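Local coordinates for 2-oxoglutarate (2OG) and Fe(II)-dependent oxygenase superfamily protein (Arabidopsis thaliana, PDB 6KWA) that probably catalyses the irreversible oxidation of the auxin indole-3-acetic acid to inactive 2-oxoindole-3-acetic acid, using 2-oxoglutarate and a metal ion, at residues Y80-G85 with I151-F156. Residues are numbered along the deposited sequence; the frame is centred on the assembly and turned at random.
Sequences YYEALG and INKYHF
The Y81 ring meets the N152 amide at its edge and the Y154 ring obliquely. Y81 CD1 comes to 3.4 Å from Y154 CE1; the two side chains run alongside each other in the same direction, their ring planes 34° apart. Chi1 176° sets Y81 CG anti to the backbone N; the side chain then crosses that of N152 at a slant, and its OH donates to N152 OD1 at 2.6 Å, tilted 32° from the amide plane. N152 ND2 is bonded in turn to S240 OG, so both ends of the amide are held and its rotation is fixed. An alanine in place of Y81 would probably leave N152 OD1 without this donor and open a gap beside the Y154 ring. Farther along, H155 O lies near the plane of the Y80 ring at its edge, and Y80 CB packs 3.7 Å from F156 CE1. On the sheet face opposite Y81, N152 and Y154, E82 and K153 extend side by side; E82 OE1 and K153 NZ, 4.6 Å apart, share a water, while E82 OE2 forms a salt bridge with K59. L84 CB rests 3.8 Å from I151 CG1. Between the backbones, E82 with K153 and L84 with I151 form hydrogen-bonded antiparallel pairs, and H155 N donates to Y80 O at 2.7 Å. Strand 81-87 thus edges the larger sheet of the double-stranded beta-helix fold next to strand 147-155, whose N152 and Y154 belong to the 2-oxoglutarate site with S240 and R238; Y81 is a second-shell neighbour of both.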
ATOM      1  N   TYR A  80      -9.882  15.646   6.486  1.00 52.28           N
ATOM      2  CA  TYR A  80      -8.954  15.246   7.538  1.00 55.45           C
ATOM      3  C   TYR A  80      -7.615  14.786   6.971  1.00 52.49           C
ATOM      4  O   TYR A  80      -6.718  14.394   7.717  1.00 50.80           O
ATOM      5  CB  TYR A  80      -9.563  14.115   8.372  1.00 57.28           C
ATOM      6  CG  TYR A  80     -11.053  14.239   8.538  1.00 64.38           C
ATOM      7  CD1 TYR A  80     -11.613  15.172   9.406  1.00 64.60           C
ATOM      8  CD2 TYR A  80     -11.903  13.428   7.813  1.00 67.44           C
ATOM      9  CE1 TYR A  80     -12.986  15.281   9.544  1.00 70.84           C
ATOM     10  CE2 TYR A  80     -13.270  13.522   7.940  1.00 72.59           C
ATOM     11  CZ  TYR A  80     -13.812  14.450   8.803  1.00 74.09           C
ATOM     12  OH  TYR A  80     -15.182  14.528   8.915  1.00 76.62           O
ATOM     13  N   TYR A  81      -7.418  14.950   5.672  1.00 49.98           N
ATOM     14  CA  TYR A  81      -6.355  14.209   5.019  1.00 51.81           C
ATOM     15  C   TYR A  81      -5.363  15.101   4.306  1.00 51.91           C
ATOM     16  O   TYR A  81      -5.757  15.965   3.522  1.00 50.46           O
ATOM     17  CB  TYR A  81      -7.014  13.234   4.024  1.00 53.14           C
ATOM     18  CG  TYR A  81      -6.090  12.406   3.151  1.00 58.73           C
ATOM     19  CD1 TYR A  81      -5.222  11.476   3.712  1.00 58.51           C
ATOM     20  CD2 TYR A  81      -6.115  12.524   1.754  1.00 58.49           C
ATOM     21  CE1 TYR A  81      -4.386  10.693   2.916  1.00 57.88           C
ATOM     22  CE2 TYR A  81      -5.272  11.748   0.947  1.00 56.32           C
ATOM     23  CZ  TYR A  81      -4.414  10.832   1.538  1.00 59.25           C
ATOM     24  OH  TYR A  81      -3.578  10.040   0.768  1.00 57.67           O
ATOM     25  N   GLU A  82      -4.071  14.869   4.572  1.00 42.63           N
ATOM     26  CA  GLU A  82      -2.994  15.503   3.846  1.00 45.22           C
ATOM     27  C   GLU A  82      -2.015  14.422   3.325  1.00 47.98           C
ATOM     28  O   GLU A  82      -1.815  13.381   3.960  1.00 45.26           O
ATOM     29  CB  GLU A  82      -2.266  16.516   4.755  1.00 47.58           C
ATOM     30  CG  GLU A  82      -1.139  17.317   4.072  1.00 45.36           C
ATOM     31  CD  GLU A  82      -0.432  18.264   5.032  1.00 49.57           C
ATOM     32  OE1 GLU A  82      -0.634  18.121   6.265  1.00 50.93           O
ATOM     33  OE2 GLU A  82       0.347  19.129   4.562  1.00 50.29           O
ATOM     34  N   ALA A  83      -1.419  14.641   2.163  1.00 45.08           N
ATOM     35  CA  ALA A  83      -0.573  13.610   1.602  1.00 44.78           C
ATOM     36  C   ALA A  83       0.515  14.165   0.718  1.00 49.85           C
ATOM     37  O   ALA A  83       0.334  15.194   0.057  1.00 48.21           O
ATOM     38  CB  ALA A  83      -1.432  12.582   0.820  1.00 50.09           C
ATOM     39  N   LEU A  84       1.635  13.442   0.704  1.00 40.19           N
ATOM     40  CA  LEU A  84       2.763  13.685  -0.170  1.00 44.02           C
ATOM     41  C   LEU A  84       3.111  12.374  -0.868  1.00 45.95           C
ATOM     42  O   LEU A  84       2.804  11.288  -0.366  1.00 46.02           O
ATOM     43  CB  LEU A  84       3.990  14.200   0.608  1.00 45.58           C
ATOM     44  CG  LEU A  84       3.977  15.571   1.284  1.00 45.57           C
ATOM     45  CD1 LEU A  84       4.763  15.558   2.577  1.00 44.15           C
ATOM     46  CD2 LEU A  84       4.613  16.558   0.314  1.00 47.39           C
ATOM     47  N   GLY A  85       3.766  12.449  -2.017  1.00 51.16           N
ATOM     48  CA  GLY A  85       4.190  11.214  -2.635  1.00 50.25           C
ATOM     49  C   GLY A  85       4.984  11.340  -3.899  1.00 51.75           C
ATOM     50  O   GLY A  85       5.193  12.434  -4.434  1.00 52.37           O
ATOM     51  N   ILE A 151       2.773   9.173   1.418  1.00 45.77           N
ATOM     52  CA  ILE A 151       2.765   9.263   2.871  1.00 42.10           C
ATOM     53  C   ILE A 151       1.599  10.140   3.253  1.00 48.06           C
ATOM     54  O   ILE A 151       1.279  11.127   2.580  1.00 47.16           O
ATOM     55  CB  ILE A 151       4.070   9.819   3.436  1.00 46.71           C
ATOM     56  CG1 ILE A 151       4.365  11.217   2.897  1.00 46.29           C
ATOM     57  CG2 ILE A 151       5.226   8.882   3.093  1.00 45.23           C
ATOM     58  CD1 ILE A 151       5.710  11.780   3.367  1.00 47.70           C
ATOM     59  N   ASN A 152       0.956   9.778   4.346  1.00 44.96           N
ATOM     60  CA  ASN A 152      -0.313  10.356   4.674  1.00 47.65           C
ATOM     61  C   ASN A 152      -0.305  10.919   6.083  1.00 48.44           C
ATOM     62  O   ASN A 152       0.325  10.335   6.959  1.00 44.87           O
ATOM     63  CB  ASN A 152      -1.390   9.273   4.550  1.00 46.59           C
ATOM     64  CG  ASN A 152      -1.278   8.488   3.235  1.00 52.51           C
ATOM     65  OD1 ASN A 152      -1.580   9.011   2.164  1.00 51.82           O
ATOM     66  ND2 ASN A 152      -0.830   7.230   3.318  1.00 50.11           N
ATOM     67  N   LYS A 153      -0.999  12.048   6.284  1.00 46.34           N
ATOM     68  CA  LYS A 153      -1.225  12.642   7.613  1.00 45.55           C
ATOM     69  C   LYS A 153      -2.719  12.807   7.837  1.00 48.80           C
ATOM     70  O   LYS A 153      -3.381  13.561   7.106  1.00 45.78           O
ATOM     71  CB  LYS A 153      -0.530  13.998   7.747  1.00 48.05           C
ATOM     72  CG  LYS A 153      -0.817  14.743   9.056  1.00 46.55           C
ATOM     73  CD  LYS A 153       0.184  15.883   9.305  1.00 47.59           C
ATOM     74  CE  LYS A 153      -0.360  16.967  10.215  1.00 56.42           C
ATOM     75  NZ  LYS A 153       0.775  17.839  10.670  1.00 60.47           N
ATOM     76  N   TYR A 154      -3.271  12.082   8.803  1.00 47.22           N
ATOM     77  CA  TYR A 154      -4.705  12.212   9.096  1.00 52.65           C
ATOM     78  C   TYR A 154      -4.877  13.111  10.298  1.00 54.81           C
ATOM     79  O   TYR A 154      -4.221  12.891  11.329  1.00 53.55           O
ATOM     80  CB  TYR A 154      -5.374  10.843   9.368  1.00 55.23           C
ATOM     81  CG  TYR A 154      -5.258   9.957   8.193  1.00 57.24           C
ATOM     82  CD1 TYR A 154      -6.237   9.971   7.217  1.00 54.57           C
ATOM     83  CD2 TYR A 154      -4.134   9.158   8.013  1.00 53.72           C
ATOM     84  CE1 TYR A 154      -6.114   9.198   6.105  1.00 59.16           C
ATOM     85  CE2 TYR A 154      -3.997   8.382   6.893  1.00 55.04           C
ATOM     86  CZ  TYR A 154      -4.984   8.404   5.955  1.00 59.89           C
ATOM     87  OH  TYR A 154      -4.802   7.612   4.866  1.00 63.11           O
ATOM     88  N   HIS A 155      -5.746  14.102  10.175  1.00 53.42           N
ATOM     89  CA  HIS A 155      -6.038  14.914  11.310  1.00 56.51           C
ATOM     90  C   HIS A 155      -7.491  14.782  11.784  1.00 61.53           C
ATOM     91  O   HIS A 155      -8.416  15.293  11.143  1.00 56.41           O
ATOM     92  CB  HIS A 155      -5.766  16.365  10.977  1.00 56.73           C
ATOM     93  CG  HIS A 155      -6.000  17.282  12.146  1.00 66.01           C
ATOM     94  ND1 HIS A 155      -6.360  18.605  11.985  1.00 70.41           N
ATOM     95  CD2 HIS A 155      -5.952  17.050  13.482  1.00 67.72           C
ATOM     96  CE1 HIS A 155      -6.491  19.148  13.187  1.00 68.85           C
ATOM     97  NE2 HIS A 155      -6.244  18.234  14.113  1.00 71.33           N
ATOM     98  N   PHE A 156      -7.720  14.055  12.869  1.00 61.10           N
ATOM     99  CA  PHE A 156      -9.079  13.865  13.400  1.00 71.81           C
ATOM    100  C   PHE A 156      -9.310  14.778  14.606  1.00 72.21           C
ATOM    101  O   PHE A 156      -8.532  14.771  15.557  1.00 71.35           O
ATOM    102  CB  PHE A 156      -9.294  12.377  13.760  1.00 72.27           C
ATOM    103  CG  PHE A 156      -9.160  11.459  12.570  1.00 67.81           C
ATOM    104  CD1 PHE A 156      -9.743  11.800  11.356  1.00 69.70           C
ATOM    105  CD2 PHE A 156      -8.394  10.310  12.635  1.00 71.03           C
ATOM    106  CE1 PHE A 156      -9.611  10.989  10.266  1.00 68.82           C
ATOM    107  CE2 PHE A 156      -8.257   9.499  11.536  1.00 68.19           C
ATOM    108  CZ  PHE A 156      -8.870   9.845  10.348  1.00 67.35           C
TER
HETATM  109  O   HOH W   1       0.909  19.436   8.030  1.00 52.57           O